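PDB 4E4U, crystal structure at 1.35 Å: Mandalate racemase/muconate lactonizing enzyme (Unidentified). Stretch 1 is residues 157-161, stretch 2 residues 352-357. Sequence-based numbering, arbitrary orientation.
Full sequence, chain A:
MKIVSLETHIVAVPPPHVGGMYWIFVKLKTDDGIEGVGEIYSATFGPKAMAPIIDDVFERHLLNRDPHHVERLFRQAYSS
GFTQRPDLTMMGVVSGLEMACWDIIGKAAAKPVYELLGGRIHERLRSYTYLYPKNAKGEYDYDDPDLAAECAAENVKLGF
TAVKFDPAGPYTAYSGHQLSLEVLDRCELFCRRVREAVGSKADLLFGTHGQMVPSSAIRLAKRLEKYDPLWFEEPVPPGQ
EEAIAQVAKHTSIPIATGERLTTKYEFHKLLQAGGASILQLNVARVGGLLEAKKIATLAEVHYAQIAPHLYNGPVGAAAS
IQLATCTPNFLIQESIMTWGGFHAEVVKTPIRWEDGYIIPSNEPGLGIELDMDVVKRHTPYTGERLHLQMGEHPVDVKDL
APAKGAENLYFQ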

ATOM      1  N   LYS A 157      15.383 -42.218  17.987  1.00 16.67           N
ATOM      2  CA  LYS A 157      16.448 -43.171  18.318  1.00 17.37           C
ATOM      3  C   LYS A 157      17.378 -43.409  17.126  1.00 18.12           C
ATOM      4  O   LYS A 157      18.575 -43.638  17.301  1.00 19.13           O
ATOM      5  CB  LYS A 157      15.865 -44.499  18.814  1.00 18.23           C
ATOM      6  CG  LYS A 157      15.193 -44.404  20.175  1.00 20.56           C
ATOM      7  CD  LYS A 157      14.538 -45.716  20.566  1.00 23.41           C
ATOM      8  CE  LYS A 157      13.509 -45.493  21.658  1.00 26.12           C
ATOM      9  NZ  LYS A 157      12.771 -46.743  21.981  1.00 27.82           N
ATOM     10  N   LEU A 158      16.828 -43.347  15.914  1.00 17.77           N
ATOM     11  CA  LEU A 158      17.640 -43.486  14.706  1.00 18.71           C
ATOM     12  C   LEU A 158      18.514 -42.259  14.474  1.00 17.87           C
ATOM     13  O   LEU A 158      19.513 -42.333  13.751  1.00 18.57           O
ATOM     14  CB  LEU A 158      16.766 -43.704  13.473  1.00 20.48           C
ATOM     15  CG  LEU A 158      15.878 -44.939  13.379  1.00 21.89           C
ATOM     16  CD1 LEU A 158      15.164 -44.902  12.046  1.00 23.01           C
ATOM     17  CD2 LEU A 158      16.693 -46.206  13.506  1.00 22.86           C
ATOM     18  N   GLY A 159      18.124 -41.127  15.060  1.00 17.35           N
ATOM     19  CA  GLY A 159      18.881 -39.896  14.925  1.00 16.63           C
ATOM     20  C   GLY A 159      18.146 -38.754  14.246  1.00 15.45           C
ATOM     21  O   GLY A 159      18.702 -37.662  14.118  1.00 15.48           O
ATOM     22  N   PHE A 160      16.912 -38.986  13.797  1.00 13.89           N
ATOM     23  CA  PHE A 160      16.131 -37.915  13.178  1.00 13.55           C
ATOM     24  C   PHE A 160      15.890 -36.762  14.143  1.00 13.53           C
ATOM     25  O   PHE A 160      15.618 -36.969  15.334  1.00 15.00           O
ATOM     26  CB  PHE A 160      14.773 -38.429  12.692  1.00 13.69           C
ATOM     27  CG  PHE A 160      14.812 -39.103  11.346  1.00 14.07           C
ATOM     28  CD1 PHE A 160      14.990 -38.358  10.186  1.00 14.05           C
ATOM     29  CD2 PHE A 160      14.648 -40.477  11.240  1.00 14.30           C
ATOM     30  CE1 PHE A 160      15.004 -38.967   8.945  1.00 13.89           C
ATOM     31  CE2 PHE A 160      14.664 -41.097   9.995  1.00 14.78           C
ATOM     32  CZ  PHE A 160      14.844 -40.341   8.850  1.00 14.51           C
ATOM     33  N   THR A 161      15.982 -35.548  13.608  1.00 12.85           N
ATOM     34  CA  THR A 161      15.773 -34.322  14.379  1.00 13.15           C
ATOM     35  C   THR A 161      14.489 -33.592  13.976  1.00 13.13           C
ATOM     36  O   THR A 161      14.259 -32.459  14.401  1.00 12.91           O
ATOM     37  CB  THR A 161      16.955 -33.351  14.222  1.00 13.80           C
ATOM     38  OG1 THR A 161      17.080 -32.974  12.846  1.00 13.90           O
ATOM     39  CG2 THR A 161      18.242 -34.007  14.682  1.00 14.06           C
TER
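Stretch 2, residues 352-357: RWEDGY

A tight β-turn packs against the C-terminal end of a helix through close backbone approach and one aromatic pair, with no direct hydrogen bond between the two stretches. In stretch 2, the strand residues Trp353 and Glu354 lead into a type I' turn from Glu354 to Tyr357, closed by Glu354 N to Tyr357 O (2.8 Å) and Tyr357 N to Glu354 O (2.9 Å). The turn lies beside Gly159, which ends the helix in a Schellman motif, and Phe160; their CA atoms are 4.2 Å from Asp355 CA and 4.1 Å from Gly356 CA, respectively, so both chains advance in the same sense here. Carbonyl oxygens of stretch 1 receive CA-H...O contacts: Asp355 CA lies 3.5 Å from Leu158 O, and Gly356 CA 3.2 Å from Gly159 O. Both glycines have positive phi, and a CB on either would clash with the opposing stretch, at Asp355 OD1 or Gly159 O. Trp353 points toward stretch 1, its ring edge meeting Leu158 O (CH2 to O, 3.4 Å). Its CZ2 lies over one face of Phe160, 3.3 Å from Phe160 CZ, with the ring planes inclined at 44°. Water 1 bridges the backbones, accepting from Thr161 N (2.9 Å) and donating to Gly356 O (2.8 Å).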

ATOM      1  N   ARG A 352      23.220 -42.450   1.071  1.00 17.59           N
ATOM      2  CA  ARG A 352      23.751 -42.717   2.400  1.00 18.21           C
ATOM      3  C   ARG A 352      23.097 -41.843   3.472  1.00 16.77           C
ATOM      4  O   ARG A 352      23.035 -40.615   3.344  1.00 17.03           O
ATOM      5  CB  ARG A 352      25.261 -42.495   2.400  1.00 21.25           C
ATOM      6  CG  ARG A 352      25.948 -42.875   3.692  1.00 25.15           C
ATOM      7  CD  ARG A 352      27.444 -42.658   3.581  1.00 29.55           C
ATOM      8  NE  ARG A 352      28.124 -42.974   4.830  1.00 33.00           N
ATOM      9  CZ  ARG A 352      28.961 -43.994   4.989  1.00 35.79           C
ATOM     10  NH1 ARG A 352      29.236 -44.801   3.974  1.00 37.21           N
ATOM     11  NH2 ARG A 352      29.524 -44.202   6.168  1.00 36.79           N
ATOM     12  N   TRP A 353      22.620 -42.490   4.530  1.00 16.52           N
ATOM     13  CA  TRP A 353      21.923 -41.824   5.623  1.00 15.85           C
ATOM     14  C   TRP A 353      22.529 -42.314   6.930  1.00 15.26           C
ATOM     15  O   TRP A 353      22.676 -43.521   7.137  1.00 15.86           O
ATOM     16  CB  TRP A 353      20.432 -42.173   5.578  1.00 15.89           C
ATOM     17  CG  TRP A 353      19.563 -41.396   6.534  1.00 15.50           C
ATOM     18  CD1 TRP A 353      18.830 -40.279   6.249  1.00 15.22           C
ATOM     19  CD2 TRP A 353      19.325 -41.682   7.922  1.00 16.06           C
ATOM     20  NE1 TRP A 353      18.159 -39.857   7.370  1.00 15.99           N
ATOM     21  CE2 TRP A 353      18.445 -40.700   8.407  1.00 16.71           C
ATOM     22  CE3 TRP A 353      19.777 -42.678   8.795  1.00 17.01           C
ATOM     23  CZ2 TRP A 353      18.007 -40.679   9.731  1.00 17.51           C
ATOM     24  CZ3 TRP A 353      19.337 -42.655  10.109  1.00 17.03           C
ATOM     25  CH2 TRP A 353      18.459 -41.666  10.563  1.00 17.15           C
ATOM     26  N   GLU A 354      22.893 -41.382   7.806  1.00 16.22           N
ATOM     27  CA  GLU A 354      23.479 -41.726   9.100  1.00 17.58           C
ATOM     28  C   GLU A 354      23.050 -40.759  10.182  1.00 16.51           C
ATOM     29  O   GLU A 354      23.226 -39.548  10.031  1.00 16.69           O
ATOM     30  CB  GLU A 354      25.005 -41.673   9.032  1.00 21.31           C
ATOM     31  CG  GLU A 354      25.653 -42.668   8.126  1.00 25.47           C
ATOM     32  CD  GLU A 354      27.164 -42.626   8.220  1.00 28.99           C
ATOM     33  OE1 GLU A 354      27.808 -43.455   7.557  1.00 30.49           O
ATOM     34  OE2 GLU A 354      27.703 -41.763   8.946  1.00 30.80           O
ATOM     35  N   ASP A 355      22.503 -41.297  11.270  1.00 16.45           N
ATOM     36  CA  ASP A 355      22.230 -40.526  12.481  1.00 17.44           C
ATOM     37  C   ASP A 355      21.475 -39.222  12.210  1.00 16.53           C
ATOM     38  O   ASP A 355      21.804 -38.178  12.777  1.00 18.31           O
ATOM     39  CB  ASP A 355      23.540 -40.233  13.222  1.00 20.45           C
ATOM     40  CG  ASP A 355      23.321 -39.874  14.682  1.00 23.74           C
ATOM     41  OD1 ASP A 355      22.236 -40.185  15.211  1.00 23.38           O
ATOM     42  OD2 ASP A 355      24.247 -39.312  15.305  1.00 27.62           O
ATOM     43  N   GLY A 356      20.473 -39.274  11.336  1.00 15.44           N
ATOM     44  CA  GLY A 356      19.651 -38.106  11.073  1.00 15.73           C
ATOM     45  C   GLY A 356      20.051 -37.283   9.867  1.00 14.47           C
ATOM     46  O   GLY A 356      19.341 -36.345   9.509  1.00 15.87           O
ATOM     47  N   TYR A 357      21.172 -37.626   9.237  1.00 14.51           N
ATOM     48  CA  TYR A 357      21.689 -36.824   8.135  1.00 14.12           C
ATOM     49  C   TYR A 357      21.907 -37.621   6.866  1.00 13.82           C
ATOM     50  O   TYR A 357      22.256 -38.794   6.911  1.00 15.08           O
ATOM     51  CB  TYR A 357      23.021 -36.173   8.508  1.00 15.66           C
ATOM     52  CG  TYR A 357      22.996 -35.359   9.770  1.00 18.58           C
ATOM     53  CD1 TYR A 357      23.242 -35.960  10.998  1.00 21.97           C
ATOM     54  CD2 TYR A 357      22.752 -33.990   9.739  1.00 19.75           C
ATOM     55  CE1 TYR A 357      23.234 -35.233  12.164  1.00 24.19           C
ATOM     56  CE2 TYR A 357      22.740 -33.243  10.914  1.00 22.59           C
ATOM     57  CZ  TYR A 357      22.985 -33.879  12.123  1.00 25.16           C
ATOM     58  OH  TYR A 357      22.988 -33.177  13.309  1.00 27.66           O
TER
HETATM   59  O   HOH W   1      17.536 -35.071  11.244  1.00 14.43           O